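Local coordinates for gamma-hexachlorocyclohexane dehydrochlorinase (Sphingomonas paucimobilis, PDB 3A76), which catalyses two successive dehydrochlorinations of the pollutant lindane (gamma-hexachlorocyclohexane), giving 1,3,4,6-tetrachloro-1,4-cyclohexadiene by way of gamma-pentachlorocyclohexene, at residues B[40-45]-B[49-54]; B[118-121]-B[126-129]; B[134-139]-B[145-150]. All coordinates share one frame; numbering follows the deposited sequence.

Interaction 1: B[40-45]-B[49-54]; sequences KLIAVD and EGRLAS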
loop_
_atom_site.group_PDB
_atom_site.type_symbol
_atom_site.label_atom_id
_atom_site.label_comp_id
_atom_site.label_asym_id
_atom_site.label_seq_id
_atom_site.Cartn_x
_atom_site.Cartn_y
_atom_site.Cartn_z
ATOM N N LYS B 40 -2.785 8.022 11.023
ATOM C CA LYS B 40 -3.903 7.446 11.735
ATOM C C LYS B 40 -3.626 5.982 11.963
ATOM O O LYS B 40 -3.786 5.486 13.069
ATOM C CB LYS B 40 -5.241 7.613 10.996
ATOM C CG LYS B 40 -6.398 7.707 11.988
ATOM C CD LYS B 40 -7.646 6.993 11.574
ATOM C CE LYS B 40 -7.647 5.566 12.106
ATOM N NZ LYS B 40 -8.825 4.825 11.590
ATOM N N LEU B 41 -3.212 5.299 10.897
ATOM C CA LEU B 41 -2.948 3.865 10.934
ATOM C C LEU B 41 -1.781 3.520 11.878
ATOM O O LEU B 41 -1.903 2.647 12.734
ATOM C CB LEU B 41 -2.681 3.372 9.512
ATOM C CG LEU B 41 -3.852 2.930 8.619
ATOM C CD1 LEU B 41 -5.280 3.308 9.108
ATOM C CD2 LEU B 41 -3.597 3.328 7.181
ATOM N N ILE B 42 -0.675 4.233 11.729
ATOM C CA ILE B 42 0.514 4.034 12.572
ATOM C C ILE B 42 0.175 4.221 14.053
ATOM O O ILE B 42 0.579 3.409 14.904
ATOM C CB ILE B 42 1.657 4.998 12.150
ATOM C CG1 ILE B 42 2.154 4.631 10.742
ATOM C CG2 ILE B 42 2.824 4.965 13.176
ATOM C CD1 ILE B 42 2.822 5.776 9.978
ATOM N N ALA B 43 -0.596 5.270 14.351
ATOM C CA ALA B 43 -0.904 5.613 15.732
ATOM C C ALA B 43 -1.756 4.536 16.367
ATOM O O ALA B 43 -1.594 4.227 17.547
ATOM C CB ALA B 43 -1.590 6.970 15.818
ATOM N N VAL B 44 -2.647 3.953 15.581
ATOM C CA VAL B 44 -3.483 2.869 16.074
ATOM C C VAL B 44 -2.652 1.590 16.290
ATOM O O VAL B 44 -2.800 0.902 17.301
ATOM C CB VAL B 44 -4.663 2.585 15.112
ATOM C CG1 VAL B 44 -5.257 1.214 15.395
ATOM C CG2 VAL B 44 -5.730 3.679 15.211
ATOM N N ASP B 45 -1.786 1.291 15.322
ATOM C CA ASP B 45 -1.050 0.032 15.265
ATOM C C ASP B 45 0.115 0.055 16.242
ATOM O O ASP B 45 0.393 -0.948 16.891
ATOM C CB ASP B 45 -0.494 -0.203 13.859
ATOM C CG ASP B 45 -1.580 -0.385 12.806
ATOM O OD1 ASP B 45 -2.698 -0.814 13.149
ATOM O OD2 ASP B 45 -1.286 -0.119 11.625
ATOM N N GLU B 49 -0.442 7.562 21.339
ATOM C CA GLU B 49 -1.533 8.428 21.755
ATOM C C GLU B 49 -1.375 9.830 21.241
ATOM O O GLU B 49 -2.350 10.438 20.803
ATOM C CB GLU B 49 -1.651 8.445 23.275
ATOM C CG GLU B 49 -2.310 7.222 23.853
ATOM C CD GLU B 49 -2.872 7.486 25.241
ATOM O OE1 GLU B 49 -2.279 8.316 25.980
ATOM O OE2 GLU B 49 -3.909 6.862 25.588
ATOM N N GLY B 50 -0.142 10.324 21.278
ATOM C CA GLY B 50 0.184 11.663 20.803
ATOM C C GLY B 50 0.059 11.852 19.305
ATOM O O GLY B 50 -0.284 12.940 18.836
ATOM N N ARG B 51 0.370 10.814 18.530
ATOM C CA ARG B 51 0.183 10.903 17.071
ATOM C C ARG B 51 -1.307 10.755 16.733
ATOM O O ARG B 51 -1.822 11.463 15.872
ATOM C CB ARG B 51 1.101 9.919 16.313
ATOM C CG ARG B 51 0.575 9.452 14.958
ATOM C CD ARG B 51 1.644 9.167 13.894
ATOM N NE ARG B 51 2.927 8.652 14.380
ATOM C CZ ARG B 51 4.074 8.792 13.720
ATOM N NH1 ARG B 51 5.208 8.319 14.238
ATOM N NH2 ARG B 51 4.096 9.406 12.540
ATOM N N LEU B 52 -2.004 9.883 17.455
ATOM C CA LEU B 52 -3.427 9.674 17.217
ATOM C C LEU B 52 -4.225 10.955 17.390
ATOM O O LEU B 52 -5.042 11.294 16.530
ATOM C CB LEU B 52 -4.004 8.578 18.114
ATOM C CG LEU B 52 -5.463 8.210 17.802
ATOM C CD1 LEU B 52 -5.609 7.480 16.443
ATOM C CD2 LEU B 52 -6.064 7.394 18.917
ATOM N N ALA B 53 -3.972 11.652 18.499
ATOM C CA ALA B 53 -4.706 12.856 18.885
ATOM C C ALA B 53 -4.428 14.062 17.989
ATOM O O ALA B 53 -5.292 14.925 17.820
ATOM C CB ALA B 53 -4.386 13.205 20.336
ATOM N N SER B 54 -3.226 14.110 17.418
ATOM C CA SER B 54 -2.728 15.275 16.680
ATOM C C SER B 54 -3.371 15.523 15.305
ATOM O O SER B 54 -3.142 16.573 14.686
ATOM C CB SER B 54 -1.214 15.132 16.490
ATOM O OG SER B 54 -0.923 14.069 15.588
#
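Ala43 faces Arg51 and Leu52 across a tight helical hairpin of the SnoaL-like alpha+beta barrel fold, in which the last turns of helix 22-45 and the short helix 49-53 fold back on each other. Their axes approach to 8.1 Å and run roughly antiparallel, with 147° between their directions, a closeness allowed by the small alanine at the crossing, where the CA atoms of Ala43 and Leu52 lie 5.0 Å apart.

Van der Waals contacts centre on one methyl. Ala43 CB sits 3.4 Å from Leu52 N and 3.7 Å from Leu52 CB, pressed against backbone as much as side chain. Leu52 holds CG anti to its own nitrogen (chi1 -174°), which brings CD1 across Val44, 4.0 Å from its CG2. Beyond this pair Leu52 packs on Leu77 and Ala80 of helix 72-87, while Val44 also touches His93, the inferred proton acceptor; Asp45, one residue on, hydrogen-bonds His93 ND1 through OD1.

Arg51 supplies the amphipathic side of the contact. Its aliphatic part lies against Ala43, and the chain then bends at chi2 and chi3 to bring the guanidinium over Ile42, whose CG2 approaches one face, near the rim. The charge is answered by a salt bridge from NH2 to Asp39, and Ile111 of the second subunit packs on the same side chain.

In segment 49-54, Ser54 OG turns back on the chain and donates to Arg51 O at 2.8 Å.

Interaction 2: B[118-121]-B[126-129]; sequences GNLV and SILI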
loop_
_atom_site.group_PDB
_atom_site.type_symbol
_atom_site.label_atom_id
_atom_site.label_comp_id
_atom_site.label_asym_id
_atom_site.label_seq_id
_atom_site.Cartn_x
_atom_site.Cartn_y
_atom_site.Cartn_z
ATOM N N GLY B 118 -4.712 -8.790 12.320
ATOM C CA GLY B 118 -4.544 -8.677 13.761
ATOM C C GLY B 118 -4.878 -9.918 14.552
ATOM O O GLY B 118 -5.378 -10.889 14.011
ATOM N N ASN B 119 -4.567 -9.886 15.843
ATOM C CA ASN B 119 -5.017 -10.936 16.752
ATOM C C ASN B 119 -6.003 -10.362 17.751
ATOM O O ASN B 119 -5.662 -9.460 18.511
ATOM C CB ASN B 119 -3.848 -11.592 17.504
ATOM C CG ASN B 119 -3.136 -12.641 16.684
ATOM O OD1 ASN B 119 -3.759 -13.541 16.136
ATOM N ND2 ASN B 119 -1.812 -12.545 16.621
ATOM N N LEU B 120 -7.220 -10.891 17.748
ATOM C CA LEU B 120 -8.237 -10.489 18.725
ATOM C C LEU B 120 -7.929 -11.064 20.093
ATOM O O LEU B 120 -7.651 -12.242 20.212
ATOM C CB LEU B 120 -9.618 -10.968 18.282
ATOM C CG LEU B 120 -10.200 -10.354 17.011
ATOM C CD1 LEU B 120 -11.441 -11.140 16.603
ATOM C CD2 LEU B 120 -10.492 -8.863 17.184
ATOM N N VAL B 121 -7.974 -10.233 21.125
ATOM C CA VAL B 121 -7.816 -10.713 22.498
ATOM C C VAL B 121 -8.861 -11.789 22.812
ATOM O O VAL B 121 -8.537 -12.830 23.389
ATOM C CB VAL B 121 -7.896 -9.562 23.529
ATOM C CG1 VAL B 121 -7.944 -10.119 24.961
ATOM C CG2 VAL B 121 -6.715 -8.629 23.370
ATOM N N SER B 126 -6.834 -14.735 15.103
ATOM C CA SER B 126 -6.264 -13.960 14.022
ATOM C C SER B 126 -7.330 -13.576 13.016
ATOM O O SER B 126 -8.105 -14.423 12.583
ATOM C CB SER B 126 -5.175 -14.768 13.325
ATOM O OG SER B 126 -4.048 -14.869 14.158
ATOM N N ILE B 127 -7.364 -12.300 12.641
ATOM C CA ILE B 127 -8.356 -11.827 11.673
ATOM C C ILE B 127 -7.777 -11.046 10.528
ATOM O O ILE B 127 -6.736 -10.408 10.660
ATOM C CB ILE B 127 -9.485 -10.938 12.301
ATOM C CG1 ILE B 127 -8.933 -9.978 13.355
ATOM C CG2 ILE B 127 -10.617 -11.797 12.835
ATOM C CD1 ILE B 127 -9.859 -8.824 13.594
ATOM N N LEU B 128 -8.482 -11.116 9.406
ATOM C CA LEU B 128 -8.292 -10.215 8.283
ATOM C C LEU B 128 -9.557 -9.331 8.131
ATOM O O LEU B 128 -10.689 -9.827 8.154
ATOM C CB LEU B 128 -7.992 -11.018 7.010
ATOM C CG LEU B 128 -7.702 -10.332 5.678
ATOM C CD1 LEU B 128 -6.890 -11.270 4.807
ATOM C CD2 LEU B 128 -9.003 -9.884 4.953
ATOM N N ILE B 129 -9.348 -8.027 7.993
ATOM C CA ILE B 129 -10.423 -7.092 7.707
ATOM C C ILE B 129 -10.067 -6.274 6.453
ATOM O O ILE B 129 -8.931 -5.817 6.303
ATOM C CB ILE B 129 -10.712 -6.171 8.945
ATOM C CG1 ILE B 129 -11.308 -7.003 10.086
ATOM C CG2 ILE B 129 -11.647 -4.988 8.598
ATOM C CD1 ILE B 129 -11.236 -6.347 11.447
#
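Leu120 and Ile127 meet at about a right angle beside the antiparallel pairing of strands 107-120 and 125-140, a beta hairpin. Ile127 CD1 comes against the fork of the leucine, 3.6 Å from Leu120 CD2, while the other branch, CG2, faces Leu120 CD1 at 3.9 Å. The isoleucine therefore engages both methyls of its partner. Its CG1 lies between the backbone N and the carbonyl carbon (chi1 40°), a crowded position that sends the longer branch toward Leu120 and past the backbone of Gly118, whose O lies 3.7 Å from Ile127 CG1.

Asn119 and Ser126 turn to the face opposite Ile127 as a non-hydrogen-bonded pair, with CA atoms only 4.3 Å apart. Both side chains start beside their own backbone nitrogens. Ser126 OG is modelled as donating to Asn119 OD1, but at a very short 2.4 Å, so the details of this bond are doubtful. The pair is bound further by the C-terminal region: Asn119 ND2 donates to Phe164 O, and Ser126 OG also hydrogen-bonds Phe164 N.

Between these two side-chain layers, Gly118 and Ile127 form the hydrogen-bonded pair. Ile127 N reaches Gly118 O at 2.8 Å, and Gly118 N returns a 3.1 Å bond to Ile127 O.

Tyr155 of the second subunit packs on Asn119. Within the chain, strand 88-102 flanks strand 107-120, and its Phe88 touches both Leu120 and Ile127; on the other side of the hairpin, strand 143-158 borders strand 125-140, pairing its Thr157 with Leu128.

Interaction 3: B[134-139]-B[145-150]; sequences TDEYER and KFSKRN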
loop_
_atom_site.group_PDB
_atom_site.type_symbol
_atom_site.label_atom_id
_atom_site.label_comp_id
_atom_site.label_asym_id
_atom_site.label_seq_id
_atom_site.Cartn_x
_atom_site.Cartn_y
_atom_site.Cartn_z
ATOM N N THR B 134 -13.944 6.682 4.040
ATOM C CA THR B 134 -14.538 7.836 3.373
ATOM C C THR B 134 -14.194 8.995 4.291
ATOM O O THR B 134 -14.621 9.037 5.448
ATOM C CB THR B 134 -16.072 7.701 3.204
ATOM O OG1 THR B 134 -16.388 6.386 2.726
ATOM C CG2 THR B 134 -16.631 8.746 2.210
ATOM N N ASP B 135 -13.379 9.907 3.783
ATOM C CA ASP B 135 -12.768 10.922 4.610
ATOM C C ASP B 135 -13.051 12.326 4.093
ATOM O O ASP B 135 -13.280 12.536 2.891
ATOM C CB ASP B 135 -11.241 10.724 4.658
ATOM C CG ASP B 135 -10.822 9.414 5.309
ATOM O OD1 ASP B 135 -9.736 8.902 4.950
ATOM O OD2 ASP B 135 -11.551 8.909 6.185
ATOM N N GLU B 136 -13.010 13.275 5.025
ATOM C CA GLU B 136 -12.984 14.690 4.710
ATOM C C GLU B 136 -11.831 15.284 5.467
ATOM O O GLU B 136 -11.635 14.968 6.643
ATOM C CB GLU B 136 -14.264 15.371 5.161
ATOM C CG GLU B 136 -15.520 14.984 4.401
ATOM C CD GLU B 136 -16.742 15.668 4.991
ATOM O OE1 GLU B 136 -17.849 15.111 4.880
ATOM O OE2 GLU B 136 -16.580 16.752 5.600
ATOM N N TYR B 137 -11.076 16.140 4.788
ATOM C CA TYR B 137 -9.952 16.860 5.389
ATOM C C TYR B 137 -10.183 18.372 5.321
ATOM O O TYR B 137 -10.767 18.886 4.366
ATOM C CB TYR B 137 -8.626 16.507 4.693
ATOM C CG TYR B 137 -8.339 15.027 4.634
ATOM C CD1 TYR B 137 -8.753 14.255 3.543
ATOM C CD2 TYR B 137 -7.665 14.394 5.674
ATOM C CE1 TYR B 137 -8.492 12.879 3.483
ATOM C CE2 TYR B 137 -7.405 13.026 5.630
ATOM C CZ TYR B 137 -7.818 12.270 4.537
ATOM O OH TYR B 137 -7.550 10.913 4.516
ATOM N N GLU B 138 -9.712 19.080 6.337
ATOM C CA GLU B 138 -9.947 20.509 6.428
ATOM C C GLU B 138 -8.672 21.246 6.788
ATOM O O GLU B 138 -7.964 20.859 7.728
ATOM C CB GLU B 138 -11.030 20.789 7.468
ATOM C CG GLU B 138 -11.487 22.228 7.566
ATOM C CD GLU B 138 -12.751 22.348 8.392
ATOM O OE1 GLU B 138 -13.768 21.711 8.028
ATOM O OE2 GLU B 138 -12.721 23.067 9.409
ATOM N N ARG B 139 -8.394 22.307 6.036
ATOM C CA ARG B 139 -7.234 23.149 6.284
ATOM C C ARG B 139 -7.649 24.424 7.023
ATOM O O ARG B 139 -8.434 25.231 6.507
ATOM C CB ARG B 139 -6.553 23.492 4.967
ATOM C CG ARG B 139 -5.144 24.033 5.102
ATOM C CD ARG B 139 -4.976 25.120 4.078
ATOM N NE ARG B 139 -3.749 25.015 3.305
ATOM C CZ ARG B 139 -3.718 24.930 1.973
ATOM N NH1 ARG B 139 -4.843 24.933 1.263
ATOM N NH2 ARG B 139 -2.556 24.853 1.345
ATOM N N LYS B 145 -6.051 18.712 8.801
ATOM C CA LYS B 145 -6.441 17.652 9.716
ATOM C C LYS B 145 -7.706 16.969 9.206
ATOM O O LYS B 145 -8.377 17.474 8.301
ATOM C CB LYS B 145 -6.628 18.180 11.139
ATOM C CG LYS B 145 -5.407 18.886 11.722
ATOM C CD LYS B 145 -5.421 18.859 13.238
ATOM C CE LYS B 145 -4.279 19.688 13.797
ATOM N NZ LYS B 145 -3.964 19.180 15.166
ATOM N N PHE B 146 -8.008 15.805 9.769
ATOM C CA PHE B 146 -9.254 15.124 9.482
ATOM C C PHE B 146 -10.406 15.987 9.971
ATOM O O PHE B 146 -10.384 16.496 11.099
ATOM C CB PHE B 146 -9.330 13.786 10.216
ATOM C CG PHE B 146 -8.587 12.655 9.548
ATOM C CD1 PHE B 146 -9.242 11.803 8.670
ATOM C CD2 PHE B 146 -7.250 12.405 9.850
ATOM C CE1 PHE B 146 -8.567 10.726 8.076
ATOM C CE2 PHE B 146 -6.569 11.331 9.254
ATOM C CZ PHE B 146 -7.229 10.499 8.365
ATOM N N SER B 147 -11.405 16.148 9.113
ATOM C CA SER B 147 -12.683 16.715 9.513
ATOM C C SER B 147 -13.661 15.577 9.761
ATOM O O SER B 147 -14.558 15.676 10.604
ATOM C CB SER B 147 -13.230 17.625 8.424
ATOM O OG SER B 147 -14.652 17.613 8.476
ATOM N N LYS B 148 -13.494 14.494 9.010
ATOM C CA LYS B 148 -14.358 13.335 9.164
ATOM C C LYS B 148 -13.616 12.099 8.679
ATOM O O LYS B 148 -12.689 12.197 7.864
ATOM C CB LYS B 148 -15.662 13.525 8.372
ATOM C CG LYS B 148 -16.894 12.891 9.002
ATOM C CD LYS B 148 -18.206 13.414 8.380
ATOM C CE LYS B 148 -18.591 14.832 8.863
ATOM N NZ LYS B 148 -19.103 14.890 10.266
ATOM N N ARG B 149 -14.026 10.948 9.211
ATOM C CA ARG B 149 -13.642 9.652 8.689
ATOM C C ARG B 149 -14.794 8.713 8.918
ATOM O O ARG B 149 -15.263 8.585 10.046
ATOM C CB ARG B 149 -12.371 9.087 9.374
ATOM C CG ARG B 149 -12.200 7.553 9.194
ATOM C CD ARG B 149 -10.750 7.068 9.237
ATOM N NE ARG B 149 -10.029 7.397 8.010
ATOM C CZ ARG B 149 -8.776 7.035 7.720
ATOM N NH1 ARG B 149 -8.250 7.415 6.561
ATOM N NH2 ARG B 149 -8.040 6.306 8.565
ATOM N N ASN B 150 -15.249 8.063 7.850
ATOM C CA ASN B 150 -16.082 6.872 8.003
ATOM C C ASN B 150 -15.290 5.625 7.582
ATOM O O ASN B 150 -14.640 5.601 6.531
ATOM C CB ASN B 150 -17.412 7.002 7.236
ATOM C CG ASN B 150 -18.322 5.799 7.419
ATOM O OD1 ASN B 150 -18.233 4.818 6.674
ATOM N ND2 ASN B 150 -19.220 5.873 8.406
#
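Lys145 pairs with Glu138 in the antiparallel hairpin of strands 125-140 and 143-158: Glu138 N donates to Lys145 O at 2.9 Å, and Lys145 N to Glu138 O.

Phe146 then pairs with Tyr137. The side chains run side by side and their rings meet obliquely, with centroids 4.8 Å apart and planes at 46°; Tyr137 CE2 lies over one face of the phenylalanine, toward its rim, 3.6 Å from Phe146 CE1.

At Ser147 the chain turns a corner and the register slips by one residue. Ser147 N and Lys148 N both donate to Glu136 O, at 2.7 and 3.0 Å, arriving from the same face of that carbonyl: a classic beta bulge. Lys148 runs alongside Glu136, its methylenes near OE1, but the charged ends stay apart, with Lys148 NZ 5.5 Å from Glu136 OE1.

Arg149 grips Asp135 in a side-on, two-pronged salt bridge. NH1 meets OD1 at 2.6 Å and NE meets OD2 at 2.8 Å, both nearly straight and on the syn side, though tilted out of the carboxylate plane. A bend at chi3 (-75°) lays the guanidinium beside the acid, their planes 26° apart, with Phe146 CE1 over one guanidinium face. Asn150 exchanges backbone bonds with Thr134.

Helix 22-45 packs over the aromatic side, with Ile33 and Leu36 on Tyr137 and Tyr37 on Arg149. In the sheet, strands 107-120 and 60-64 flank the hairpin, pairing with Asp135 and Ser147 respectively.

Interactions 2 and 3 share strand 125-140 but lie on opposite sides of the chain's centre, their own centres 26 Å apart, so the two contacts sit at well-separated stretches of one long strand. Interaction 1, on the helical side, touches interaction 3 directly: Lys145 NZ lies 2.8 Å from Ser54 O, a probable hydrogen bond, and Lys40 packs against Arg149. It stands about 8 Å, nearest atoms, from interaction 2. The inferred catalytic pair lies among them: interaction 1 contains Asp45, and Gly118 and the side chain of Arg149 are about 8 and 7 Å from the side chain of His93. Bound spermidine comes within about 6 to 7 Å of the side chains of Lys40, Ile127 and Arg149.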